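Local coordinates for protein peptidase M42 (Thaumarchaeota archaeon SCGC AB-539-E09, PDB 5DS0) that probably removes amino acids from the N-terminal end of peptides as a two-cobalt TET aminopeptidase of family M42, working as a dodecamer, at residues C[46-51]-C[210-215]; C[11-16]-C[27-32]; C[231-236]-C[310-315]; C[185-190]-C[338-343]. All blocks are in the same frame, centred on the assembly; numbering follows the deposited sequence.

Interaction 1: residues C[46-51]-C[210-215]. With CO (cobalt (II) ion), chain U.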
loop_
_atom_site.group_PDB
_atom_site.type_symbol
_atom_site.label_atom_id
_atom_site.label_comp_id
_atom_site.label_asym_id
_atom_site.label_seq_id
_atom_site.Cartn_x
_atom_site.Cartn_y
_atom_site.Cartn_z
ATOM N N LEU C 46 -5.135 -7.765 -50.152
ATOM C CA LEU C 46 -4.334 -7.284 -49.043
ATOM C C LEU C 46 -2.835 -7.442 -49.291
ATOM O O LEU C 46 -2.034 -6.779 -48.634
ATOM C CB LEU C 46 -4.732 -8.000 -47.751
ATOM C CG LEU C 46 -5.817 -7.319 -46.910
ATOM C CD1 LEU C 46 -6.994 -6.841 -47.743
ATOM C CD2 LEU C 46 -6.307 -8.246 -45.806
ATOM N N GLY C 47 -2.455 -8.305 -50.225
ATOM C CA GLY C 47 -1.048 -8.529 -50.525
ATOM C C GLY C 47 -0.550 -9.954 -50.330
ATOM O O GLY C 47 0.630 -10.210 -50.530
ATOM N N SER C 48 -1.422 -10.881 -49.925
ATOM C CA SER C 48 -1.041 -12.295 -49.812
ATOM C C SER C 48 -0.836 -12.868 -51.193
ATOM O O SER C 48 -1.688 -12.696 -52.061
ATOM C CB SER C 48 -2.120 -13.136 -49.126
ATOM O OG SER C 48 -2.577 -12.550 -47.922
ATOM N N VAL C 49 0.297 -13.527 -51.406
ATOM C CA VAL C 49 0.488 -14.294 -52.635
ATOM C C VAL C 49 0.409 -15.801 -52.313
ATOM O O VAL C 49 0.871 -16.266 -51.271
ATOM C CB VAL C 49 1.775 -13.953 -53.449
ATOM C CG1 VAL C 49 2.124 -12.457 -53.570
ATOM C CG2 VAL C 49 2.945 -14.630 -52.819
ATOM N N THR C 50 -0.177 -16.540 -53.243
ATOM C CA THR C 50 -0.477 -17.938 -53.076
ATOM C C THR C 50 -0.023 -18.708 -54.325
ATOM O O THR C 50 -0.353 -18.342 -55.442
ATOM C CB THR C 50 -1.999 -18.135 -52.864
ATOM O OG1 THR C 50 -2.473 -17.281 -51.805
ATOM C CG2 THR C 50 -2.328 -19.591 -52.537
ATOM N N PHE C 51 0.702 -19.796 -54.107
ATOM C CA PHE C 51 1.285 -20.588 -55.171
ATOM C C PHE C 51 0.565 -21.904 -55.283
ATOM O O PHE C 51 0.437 -22.628 -54.296
ATOM C CB PHE C 51 2.747 -20.856 -54.853
ATOM C CG PHE C 51 3.527 -19.615 -54.584
ATOM C CD1 PHE C 51 3.902 -18.793 -55.634
ATOM C CD2 PHE C 51 3.862 -19.248 -53.295
ATOM C CE1 PHE C 51 4.614 -17.629 -55.401
ATOM C CE2 PHE C 51 4.581 -18.095 -53.054
ATOM C CZ PHE C 51 4.959 -17.283 -54.107
ATOM N N ALA C 210 1.561 -17.391 -48.821
ATOM C CA ALA C 210 2.336 -16.478 -47.993
ATOM C C ALA C 210 1.451 -15.311 -47.555
ATOM O O ALA C 210 1.385 -14.277 -48.222
ATOM C CB ALA C 210 3.536 -15.976 -48.772
ATOM N N THR C 211 0.747 -15.503 -46.450
ATOM C CA THR C 211 -0.265 -14.560 -46.014
ATOM C C THR C 211 0.328 -13.288 -45.437
ATOM O O THR C 211 1.471 -13.275 -44.988
ATOM C CB THR C 211 -1.189 -15.207 -44.955
ATOM O OG1 THR C 211 -0.403 -15.966 -44.026
ATOM C CG2 THR C 211 -2.176 -16.131 -45.613
ATOM N N VAL C 212 -0.483 -12.237 -45.417
ATOM C CA VAL C 212 -0.088 -10.955 -44.843
ATOM C C VAL C 212 -0.914 -10.624 -43.609
ATOM O O VAL C 212 -1.974 -11.202 -43.376
ATOM C CB VAL C 212 -0.206 -9.796 -45.865
ATOM C CG1 VAL C 212 0.760 -10.014 -47.020
ATOM C CG2 VAL C 212 -1.635 -9.630 -46.366
ATOM N N GLN C 213 -0.397 -9.694 -42.820
ATOM C CA GLN C 213 -1.116 -9.132 -41.686
ATOM C C GLN C 213 -1.654 -10.133 -40.652
ATOM O O GLN C 213 -2.712 -9.905 -40.081
ATOM C CB GLN C 213 -2.254 -8.228 -42.202
ATOM C CG GLN C 213 -1.733 -7.004 -42.935
ATOM C CD GLN C 213 -2.805 -5.987 -43.250
ATOM O OE1 GLN C 213 -3.598 -5.585 -42.392
ATOM N NE2 GLN C 213 -2.806 -5.527 -44.476
ATOM N N GLU C 214 -0.920 -11.215 -40.386
ATOM C CA GLU C 214 -1.269 -12.123 -39.278
ATOM C C GLU C 214 -1.077 -11.439 -37.939
ATOM O O GLU C 214 -1.925 -11.546 -37.066
ATOM C CB GLU C 214 -0.404 -13.383 -39.290
ATOM C CG GLU C 214 -0.845 -14.527 -38.364
ATOM C CD GLU C 214 -0.311 -14.498 -36.912
ATOM O OE1 GLU C 214 0.802 -13.978 -36.616
ATOM O OE2 GLU C 214 -1.010 -15.040 -36.029
ATOM N N GLU C 215 0.034 -10.719 -37.779
ATOM C CA GLU C 215 0.434 -10.224 -36.465
ATOM C C GLU C 215 -0.500 -9.121 -35.930
ATOM O O GLU C 215 -0.427 -8.787 -34.749
ATOM C CB GLU C 215 1.902 -9.744 -36.456
ATOM C CG GLU C 215 2.931 -10.810 -36.812
ATOM C CD GLU C 215 3.253 -11.811 -35.687
ATOM O OE1 GLU C 215 2.442 -11.958 -34.769
ATOM O OE2 GLU C 215 4.333 -12.463 -35.713
HETATM CO CO CO U . 3.689 -13.960 -34.231
#
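Where strand 205-211 gives way to the chain that runs on to the metals, segment 46-51 lies beside it, antiparallel. Val49 and Ala210 form a hydrogen-bonded pair: Ala210 N gives a 2.8 Å bond to Val49 O, nearly along the C=O axis, while the return bond from Val49 N to Ala210 O is weak. One residue before Val49, the side chain of Ser48 takes over from the backbone. It can be followed outward from its CB, which rests near Ala210 O and Thr211 CA. With chi1 -49°, OG stands anti to the carbonyl carbon and accepts Val212 N at 3.3 Å, an N-H...O angle of 142° leaving the bond rather bent. The same OG is hydrogen-bonded to Asp44, so two partners fix its rotation. Val212 fills the corner beyond: its CG2 packs against Ser48 OG at 3.4 Å and meets Leu46 CB at 3.8 Å, and its CG1 lies 3.5 Å from Gly47 O. Gly47 has a positive phi at which a CB would press on the preceding carbonyl, so the turn calls for glycine. Past Gln213, Glu215 grips one cobalt through both oxygens, OE1 at 2.4 Å and OE2 at 2.2 Å. Asp180 and His325 complete that ion's protein ligands, and Glu214 belongs to the second cobalt site, the segment beyond the strand thus delivering two adjacent glutamates to the dinuclear centre of an M42 aminopeptidase.

Interaction 2: residues C[11-16]-C[27-32]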
loop_
_atom_site.group_PDB
_atom_site.type_symbol
_atom_site.label_atom_id
_atom_site.label_comp_id
_atom_site.label_asym_id
_atom_site.label_seq_id
_atom_site.Cartn_x
_atom_site.Cartn_y
_atom_site.Cartn_z
ATOM N N LYS C 11 18.160 -16.774 -45.750
ATOM C CA LYS C 11 18.843 -15.532 -45.380
ATOM C C LYS C 11 18.093 -14.305 -45.888
ATOM O O LYS C 11 17.861 -13.355 -45.161
ATOM C CB LYS C 11 20.277 -15.542 -45.932
ATOM C CG LYS C 11 21.119 -14.333 -45.583
ATOM C CD LYS C 11 22.546 -14.548 -46.047
ATOM C CE LYS C 11 23.555 -13.733 -45.252
ATOM N NZ LYS C 11 23.526 -12.312 -45.693
ATOM N N THR C 12 17.723 -14.340 -47.149
ATOM C CA THR C 12 17.095 -13.206 -47.782
ATOM C C THR C 12 15.744 -12.879 -47.169
ATOM O O THR C 12 15.414 -11.706 -46.979
ATOM C CB THR C 12 16.958 -13.475 -49.281
ATOM O OG1 THR C 12 18.269 -13.629 -49.813
ATOM C CG2 THR C 12 16.284 -12.329 -49.998
ATOM N N LEU C 13 14.970 -13.916 -46.879
ATOM C CA LEU C 13 13.692 -13.762 -46.187
ATOM C C LEU C 13 13.826 -13.130 -44.807
ATOM O O LEU C 13 13.171 -12.140 -44.512
ATOM C CB LEU C 13 13.009 -15.120 -45.998
ATOM C CG LEU C 13 12.376 -15.776 -47.220
ATOM C CD1 LEU C 13 11.947 -17.189 -46.856
ATOM C CD2 LEU C 13 11.200 -14.965 -47.708
HETATM N N MSE C 14 14.669 -13.712 -43.964
HETATM C CA MSE C 14 14.829 -13.220 -42.602
HETATM C C MSE C 14 15.429 -11.834 -42.572
HETATM O O MSE C 14 15.279 -11.129 -41.574
HETATM C CB MSE C 14 15.724 -14.130 -41.763
HETATM C CG MSE C 14 15.278 -15.587 -41.646
HETATM SE SE MSE C 14 13.324 -15.837 -41.560
HETATM C CE MSE C 14 13.222 -17.515 -42.577
ATOM N N GLU C 15 16.140 -11.439 -43.630
ATOM C CA GLU C 15 16.752 -10.116 -43.674
ATOM C C GLU C 15 15.904 -9.077 -44.403
ATOM O O GLU C 15 16.175 -7.895 -44.316
ATOM C CB GLU C 15 18.148 -10.192 -44.286
ATOM C CG GLU C 15 19.190 -10.786 -43.342
ATOM C CD GLU C 15 20.604 -10.697 -43.886
ATOM O OE1 GLU C 15 20.752 -10.379 -45.092
ATOM O OE2 GLU C 15 21.566 -10.949 -43.114
ATOM N N ALA C 16 14.867 -9.526 -45.102
ATOM C CA ALA C 16 13.973 -8.634 -45.845
ATOM C C ALA C 16 13.182 -7.716 -44.955
ATOM O O ALA C 16 12.901 -8.028 -43.795
ATOM C CB ALA C 16 13.014 -9.446 -46.698
ATOM N N ASN C 27 7.206 -10.624 -50.212
ATOM C CA ASN C 27 6.401 -11.444 -51.093
ATOM C C ASN C 27 6.935 -11.448 -52.523
ATOM O O ASN C 27 6.703 -12.384 -53.272
ATOM C CB ASN C 27 4.931 -11.027 -50.984
ATOM C CG ASN C 27 4.253 -11.672 -49.782
ATOM O OD1 ASN C 27 4.912 -12.265 -48.930
ATOM N ND2 ASN C 27 2.939 -11.563 -49.706
ATOM N N ALA C 28 7.651 -10.390 -52.903
ATOM C CA ALA C 28 8.363 -10.351 -54.186
ATOM C C ALA C 28 9.456 -11.413 -54.210
ATOM O O ALA C 28 9.655 -12.089 -55.210
ATOM C CB ALA C 28 8.956 -8.973 -54.418
ATOM N N ILE C 29 10.162 -11.542 -53.100
ATOM C CA ILE C 29 11.212 -12.550 -52.965
ATOM C C ILE C 29 10.648 -13.952 -53.111
ATOM O O ILE C 29 11.277 -14.826 -53.716
ATOM C CB ILE C 29 11.924 -12.419 -51.600
ATOM C CG1 ILE C 29 12.836 -11.186 -51.610
ATOM C CG2 ILE C 29 12.735 -13.660 -51.278
ATOM C CD1 ILE C 29 13.020 -10.558 -50.253
ATOM N N CYS C 30 9.460 -14.153 -52.549
ATOM C CA CYS C 30 8.763 -15.425 -52.643
ATOM C C CYS C 30 8.349 -15.720 -54.078
ATOM O O CYS C 30 8.548 -16.827 -54.553
ATOM C CB CYS C 30 7.535 -15.440 -51.721
ATOM S SG CYS C 30 7.929 -15.405 -49.953
ATOM N N LYS C 31 7.780 -14.737 -54.766
ATOM C CA LYS C 31 7.369 -14.936 -56.160
ATOM C C LYS C 31 8.533 -15.313 -57.035
ATOM O O LYS C 31 8.407 -16.185 -57.887
ATOM C CB LYS C 31 6.718 -13.683 -56.740
ATOM C CG LYS C 31 5.307 -13.468 -56.244
ATOM C CD LYS C 31 4.630 -12.311 -56.974
ATOM C CE LYS C 31 4.702 -11.048 -56.140
ATOM N NZ LYS C 31 4.236 -9.844 -56.874
ATOM N N GLU C 32 9.662 -14.645 -56.832
ATOM C CA GLU C 32 10.836 -14.883 -57.657
ATOM C C GLU C 32 11.386 -16.302 -57.461
ATOM O O GLU C 32 11.670 -17.001 -58.433
ATOM C CB GLU C 32 11.921 -13.858 -57.370
ATOM C CG GLU C 32 13.020 -13.875 -58.417
ATOM C CD GLU C 32 14.074 -12.807 -58.192
ATOM O OE1 GLU C 32 14.060 -12.162 -57.113
ATOM O OE2 GLU C 32 14.910 -12.599 -59.101
#
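Two neighbouring helices near the start of the chain run almost antiparallel, their segment axes 163° apart in direction and 10.2 Å apart at closest approach. The tight part of their contact gathers around Ile29. Its chi1 of -74° sets CG1 anti to the carbonyl carbon, and the branch ends in CD1, which reaches the methyl Thr12 CG2 at 3.7 Å. Ala16 CB lies equally near, 3.7 Å from Ile29 CD1, just where helix 2-15 gives up its helical backbone. The other branch, Ile29 CG2, lies 4.1 Å from Leu13 CD2, the two side chains running antiparallel alongside one another. Leu13 CD2 also touches Cys30 SG, and Met189 of helix 179-197 packs against both Leu13 and Cys30 on the inner side. An alanine in place of Ile29 would probably loosen the pair of helices, because the CD1 contacts with Thr12 and Ala16 and the CG2 contact with Leu13 would all be lost.

The outer side is looser. There Thr12 OG1 is hydrogen-bonded to Glu8 O, one turn earlier in its own helix. Lys11 and Glu15 take no part in the pairing; they are joined by a salt bridge with a weak hydrogen bond, NZ to OE1, at 3.4 Å, and Glu15 OE2 is also hydrogen-bonded to Phe165 N. Ala28, Lys31 and Glu32 are exposed on the partner helix. The antiparallel direction and short connection make this a helical hairpin, apolar on its inner side, where it packs against helix 179-197, and charged outside.

Interaction 3: residues C[231-236]-C[310-315]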
loop_
_atom_site.group_PDB
_atom_site.type_symbol
_atom_site.label_atom_id
_atom_site.label_comp_id
_atom_site.label_asym_id
_atom_site.label_seq_id
_atom_site.Cartn_x
_atom_site.Cartn_y
_atom_site.Cartn_z
ATOM N N ASP C 231 -10.505 -27.259 -48.717
ATOM C CA ASP C 231 -11.171 -28.412 -48.106
ATOM C C ASP C 231 -10.446 -28.904 -46.840
ATOM O O ASP C 231 -11.047 -29.567 -45.984
ATOM C CB ASP C 231 -11.290 -29.540 -49.127
ATOM C CG ASP C 231 -12.170 -29.166 -50.296
ATOM O OD1 ASP C 231 -13.383 -28.981 -50.083
ATOM O OD2 ASP C 231 -11.645 -29.023 -51.431
ATOM N N VAL C 232 -9.156 -28.606 -46.743
ATOM C CA VAL C 232 -8.368 -28.895 -45.557
ATOM C C VAL C 232 -7.208 -27.902 -45.501
ATOM O O VAL C 232 -6.697 -27.485 -46.542
ATOM C CB VAL C 232 -7.842 -30.349 -45.573
ATOM C CG1 VAL C 232 -7.099 -30.637 -46.854
ATOM C CG2 VAL C 232 -6.940 -30.638 -44.387
ATOM N N ALA C 233 -6.770 -27.549 -44.294
ATOM C CA ALA C 233 -5.711 -26.561 -44.142
ATOM C C ALA C 233 -4.591 -26.998 -43.206
ATOM O O ALA C 233 -4.842 -27.499 -42.116
ATOM C CB ALA C 233 -6.310 -25.257 -43.661
ATOM N N LEU C 234 -3.353 -26.763 -43.633
ATOM C CA LEU C 234 -2.179 -26.969 -42.797
ATOM C C LEU C 234 -1.523 -25.624 -42.578
ATOM O O LEU C 234 -0.932 -25.070 -43.487
ATOM C CB LEU C 234 -1.182 -27.885 -43.471
ATOM C CG LEU C 234 -1.685 -29.236 -43.950
ATOM C CD1 LEU C 234 -0.544 -29.985 -44.628
ATOM C CD2 LEU C 234 -2.260 -30.051 -42.800
ATOM N N VAL C 235 -1.655 -25.072 -41.384
ATOM C CA VAL C 235 -1.042 -23.801 -41.091
ATOM C C VAL C 235 0.305 -24.035 -40.452
ATOM O O VAL C 235 0.434 -24.828 -39.523
ATOM C CB VAL C 235 -1.929 -22.973 -40.172
ATOM C CG1 VAL C 235 -1.191 -21.740 -39.694
ATOM C CG2 VAL C 235 -3.186 -22.580 -40.912
ATOM N N LEU C 236 1.314 -23.349 -40.970
ATOM C CA LEU C 236 2.680 -23.471 -40.470
ATOM C C LEU C 236 3.028 -22.237 -39.692
ATOM O O LEU C 236 2.862 -21.132 -40.182
ATOM C CB LEU C 236 3.640 -23.629 -41.623
ATOM C CG LEU C 236 3.329 -24.902 -42.392
ATOM C CD1 LEU C 236 3.762 -24.856 -43.849
ATOM C CD2 LEU C 236 3.976 -26.063 -41.690
ATOM N N ALA C 310 -18.423 -22.899 -44.682
ATOM C CA ALA C 310 -19.090 -23.892 -43.834
ATOM C C ALA C 310 -18.111 -24.547 -42.861
ATOM O O ALA C 310 -18.478 -25.437 -42.084
ATOM C CB ALA C 310 -19.755 -24.956 -44.705
ATOM N N GLY C 311 -16.864 -24.100 -42.901
ATOM C CA GLY C 311 -15.833 -24.646 -42.048
ATOM C C GLY C 311 -14.805 -25.353 -42.891
ATOM O O GLY C 311 -15.065 -25.734 -44.036
ATOM N N CYS C 312 -13.630 -25.530 -42.319
ATOM C CA CYS C 312 -12.546 -26.204 -43.002
ATOM C C CYS C 312 -11.684 -26.885 -41.960
ATOM O O CYS C 312 -11.130 -26.207 -41.094
ATOM C CB CYS C 312 -11.720 -25.184 -43.783
ATOM S SG CYS C 312 -10.207 -25.862 -44.473
ATOM N N PRO C 313 -11.571 -28.216 -42.012
ATOM C CA PRO C 313 -10.709 -28.892 -41.044
ATOM C C PRO C 313 -9.270 -28.400 -41.169
ATOM O O PRO C 313 -8.716 -28.347 -42.267
ATOM C CB PRO C 313 -10.805 -30.373 -41.431
ATOM C CG PRO C 313 -11.928 -30.472 -42.383
ATOM C CD PRO C 313 -12.077 -29.135 -43.033
ATOM N N SER C 314 -8.674 -28.029 -40.041
ATOM C CA SER C 314 -7.346 -27.440 -40.053
ATOM C C SER C 314 -6.536 -27.882 -38.870
ATOM O O SER C 314 -7.080 -28.315 -37.852
ATOM C CB SER C 314 -7.433 -25.912 -40.032
ATOM O OG SER C 314 -8.391 -25.453 -40.965
ATOM N N VAL C 315 -5.226 -27.763 -39.019
ATOM C CA VAL C 315 -4.312 -28.125 -37.967
ATOM C C VAL C 315 -3.097 -27.217 -38.069
ATOM O O VAL C 315 -2.730 -26.817 -39.150
ATOM C CB VAL C 315 -3.956 -29.624 -38.077
ATOM C CG1 VAL C 315 -2.795 -29.869 -39.025
ATOM C CG2 VAL C 315 -3.667 -30.206 -36.716
#
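Cys312 carries its sulphur anti to the backbone N, chi1 171°, and this swings SG over the start of the neighbouring strand, 3.7 Å from Val232 CA. Ser314 turns the other way: with chi1 -46° its OG is anti to the carbonyl carbon and folds back to give a 2.8 Å hydrogen bond to Cys312 O, approaching from above the carbonyl plane. That OG also lies 3.4 Å from Ala233 CB, on the face of the sheet that Ala233 and Ser314 share and that helix 302-305 covers through Ile305. Pro313, between these two, brings its CD to 3.2 Å from Asp231 O.

The backbones pair in parallel, Ala233 with Ser314 and Leu234 with Val315, as strands 232-240 and 314-322 of the mixed central sheet in the catalytic domain of the M42 fold. Ala233 N donates to Pro313 O at 2.9 Å, and Ala233 O accepts from Val315 N, both bonds lying in the carbonyl plane. Val235 N then bonds to Val315 O at 3.0 Å, nearly along the C=O axis. On the opposite face Leu234 and Val315 run alongside each other in a common direction, Leu234 CD2 meeting Val315 CG1 at 3.8 Å. Leu275 and Val279 of helix 273-285 pack on Val315. The far edge of strand 232-240 is bonded to strand 60-66, and there Asp231 OD2 is hydrogen-bonded to Arg60 N and salt-bridged to Arg58.

Interaction 4: residues C[185-190]-C[338-343]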
loop_
_atom_site.group_PDB
_atom_site.type_symbol
_atom_site.label_atom_id
_atom_site.label_comp_id
_atom_site.label_asym_id
_atom_site.label_seq_id
_atom_site.Cartn_x
_atom_site.Cartn_y
_atom_site.Cartn_z
ATOM N N ALA C 185 6.638 -19.951 -44.151
ATOM C CA ALA C 185 6.587 -19.701 -45.585
ATOM C C ALA C 185 7.707 -20.452 -46.282
ATOM O O ALA C 185 7.515 -21.014 -47.350
ATOM C CB ALA C 185 6.725 -18.223 -45.857
ATOM N N PHE C 186 8.878 -20.477 -45.655
ATOM C CA PHE C 186 10.016 -21.209 -46.186
ATOM C C PHE C 186 9.699 -22.686 -46.348
ATOM O O PHE C 186 10.020 -23.279 -47.368
ATOM C CB PHE C 186 11.225 -21.036 -45.266
ATOM C CG PHE C 186 12.427 -21.839 -45.678
ATOM C CD1 PHE C 186 13.335 -21.327 -46.588
ATOM C CD2 PHE C 186 12.662 -23.085 -45.119
ATOM C CE1 PHE C 186 14.448 -22.052 -46.952
ATOM C CE2 PHE C 186 13.775 -23.816 -45.470
ATOM C CZ PHE C 186 14.670 -23.300 -46.389
ATOM N N VAL C 187 9.069 -23.272 -45.335
ATOM C CA VAL C 187 8.709 -24.679 -45.371
ATOM C C VAL C 187 7.752 -24.992 -46.508
ATOM O O VAL C 187 7.971 -25.931 -47.255
ATOM C CB VAL C 187 8.057 -25.109 -44.057
ATOM C CG1 VAL C 187 7.426 -26.491 -44.184
ATOM C CG2 VAL C 187 9.094 -25.131 -42.950
ATOM N N LEU C 188 6.680 -24.222 -46.640
ATOM C CA LEU C 188 5.691 -24.534 -47.661
ATOM C C LEU C 188 6.251 -24.342 -49.066
ATOM O O LEU C 188 5.945 -25.116 -49.973
ATOM C CB LEU C 188 4.405 -23.734 -47.468
ATOM C CG LEU C 188 4.431 -22.211 -47.593
ATOM C CD1 LEU C 188 4.135 -21.719 -49.005
ATOM C CD2 LEU C 188 3.415 -21.618 -46.626
HETATM N N MSE C 189 7.084 -23.329 -49.239
HETATM C CA MSE C 189 7.760 -23.116 -50.519
HETATM C C MSE C 189 8.705 -24.243 -50.854
HETATM O O MSE C 189 8.762 -24.682 -51.996
HETATM C CB MSE C 189 8.532 -21.805 -50.483
HETATM C CG MSE C 189 7.564 -20.653 -50.676
HETATM SE SE MSE C 189 8.573 -18.984 -50.896
HETATM C CE MSE C 189 9.199 -18.701 -49.050
ATOM N N GLU C 190 9.466 -24.709 -49.873
ATOM C CA GLU C 190 10.400 -25.802 -50.102
ATOM C C GLU C 190 9.671 -27.099 -50.360
ATOM O O GLU C 190 10.147 -27.937 -51.120
ATOM C CB GLU C 190 11.352 -25.973 -48.917
ATOM C CG GLU C 190 12.446 -24.916 -48.867
ATOM C CD GLU C 190 13.387 -25.002 -50.051
ATOM O OE1 GLU C 190 14.269 -25.886 -50.032
ATOM O OE2 GLU C 190 13.209 -24.224 -51.013
ATOM N N ASN C 338 12.586 -31.470 -40.972
ATOM C CA ASN C 338 11.566 -32.448 -40.634
ATOM C C ASN C 338 10.161 -31.934 -40.866
ATOM O O ASN C 338 9.266 -32.713 -41.190
ATOM C CB ASN C 338 11.720 -32.915 -39.186
ATOM C CG ASN C 338 12.730 -34.029 -39.038
ATOM O OD1 ASN C 338 12.914 -34.843 -39.944
ATOM N ND2 ASN C 338 13.359 -34.100 -37.882
ATOM N N ALA C 339 9.949 -30.642 -40.669
ATOM C CA ALA C 339 8.645 -30.062 -40.966
ATOM C C ALA C 339 8.363 -30.149 -42.449
ATOM O O ALA C 339 7.248 -30.445 -42.860
ATOM C CB ALA C 339 8.589 -28.619 -40.505
ATOM N N ILE C 340 9.391 -29.913 -43.260
ATOM C CA ILE C 340 9.249 -30.039 -44.705
ATOM C C ILE C 340 8.921 -31.489 -45.072
ATOM O O ILE C 340 7.978 -31.745 -45.820
ATOM C CB ILE C 340 10.501 -29.578 -45.467
ATOM C CG1 ILE C 340 10.696 -28.078 -45.311
ATOM C CG2 ILE C 340 10.350 -29.930 -46.938
ATOM C CD1 ILE C 340 12.072 -27.621 -45.734
ATOM N N ARG C 341 9.687 -32.438 -44.533
ATOM C CA ARG C 341 9.415 -33.855 -44.767
ATOM C C ARG C 341 7.977 -34.199 -44.392
ATOM O O ARG C 341 7.266 -34.846 -45.154
ATOM C CB ARG C 341 10.358 -34.734 -43.964
ATOM C CG ARG C 341 11.763 -34.812 -44.510
ATOM C CD ARG C 341 12.610 -35.753 -43.670
ATOM N NE ARG C 341 14.037 -35.395 -43.693
ATOM C CZ ARG C 341 14.988 -35.999 -44.429
ATOM N NH1 ARG C 341 16.259 -35.593 -44.332
ATOM N NH2 ARG C 341 14.684 -36.965 -45.303
ATOM N N LEU C 342 7.554 -33.754 -43.221
ATOM C CA LEU C 342 6.237 -34.093 -42.719
ATOM C C LEU C 342 5.113 -33.583 -43.626
ATOM O O LEU C 342 4.179 -34.332 -43.917
ATOM C CB LEU C 342 6.046 -33.534 -41.308
ATOM C CG LEU C 342 4.673 -33.771 -40.680
ATOM C CD1 LEU C 342 4.365 -35.255 -40.576
ATOM C CD2 LEU C 342 4.597 -33.108 -39.314
ATOM N N VAL C 343 5.207 -32.326 -44.055
ATOM C CA VAL C 343 4.148 -31.722 -44.877
ATOM C C VAL C 343 4.026 -32.475 -46.207
ATOM O O VAL C 343 2.917 -32.717 -46.674
ATOM C CB VAL C 343 4.264 -30.168 -45.132
ATOM C CG1 VAL C 343 3.824 -29.362 -43.916
ATOM C CG2 VAL C 343 5.652 -29.729 -45.543
#
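Val187 lays its CG1 methyl against the flank of Ile340, 3.8 Å from CG1 of that residue. The two side chains overlap flank to flank, each reaching toward the other's helix, where the backbones come nearest. Chi1 of 169° puts Val187 CG1 anti to the backbone N, from where it also reaches Val343 CG2 at 3.9 Å, one turn further along helix 333-349. Its second methyl, CG2, faces Ala339 CB more loosely, so that Val187 sits among three residues of the partner helix.

Ile340 answers with its long branch. CG1 stands anti to the carbonyl carbon, and the nearly extended chi2 of 166° carries CD1 on past Val187 to Glu190 CB at 3.7 Å. The same methyl comes obliquely to Phe186 CE2 at 4.2 Å. Within helix 179-197, chi1 sets Glu190 CG 3.7 Å above one face of the Phe186 ring, toward its rim, and the bend at chi2 then leads the carboxylate off. An alanine in place of Ile340 would probably leave the helices poorly fitted, since the CG1 packing on Val187 and the CD1 contacts with Glu190 and Phe186 would be lost.

The segment axes cross at -49° and approach to 9.1 Å, while Leu236 of strand 232-240 touches both Val187 and Val343 from the sheet. Glu190 lends only its aliphatic part here; its buried carboxylate is held by Tyr33, Arg193 and Ser6. The contact between the helices is therefore apolar, resting on shape and burial, with the one charge satisfied elsewhere.

How the interactions relate
All four contacts are largely buried, but their chemistry follows their place in the fold. Interactions 1 and 3 join strands of the same mixed sheet through backbone hydrogen bonds, antiparallel in one and parallel in the other; interaction 1 alone carries metal ligands. Interactions 2 and 4 pair helices by apolar side chains, and interaction 2 has the more solvent-facing rim. Met189, on a helix of interaction 4, is the residue these two share, whereas Leu236 links interaction 3 to interaction 4, its CD1 also resting on Leu188 CB at 3.8 Å. Interaction 2 reaches interaction 1 by a polar route, Asn27 ND2 probably hydrogen-bonding Gly47 O.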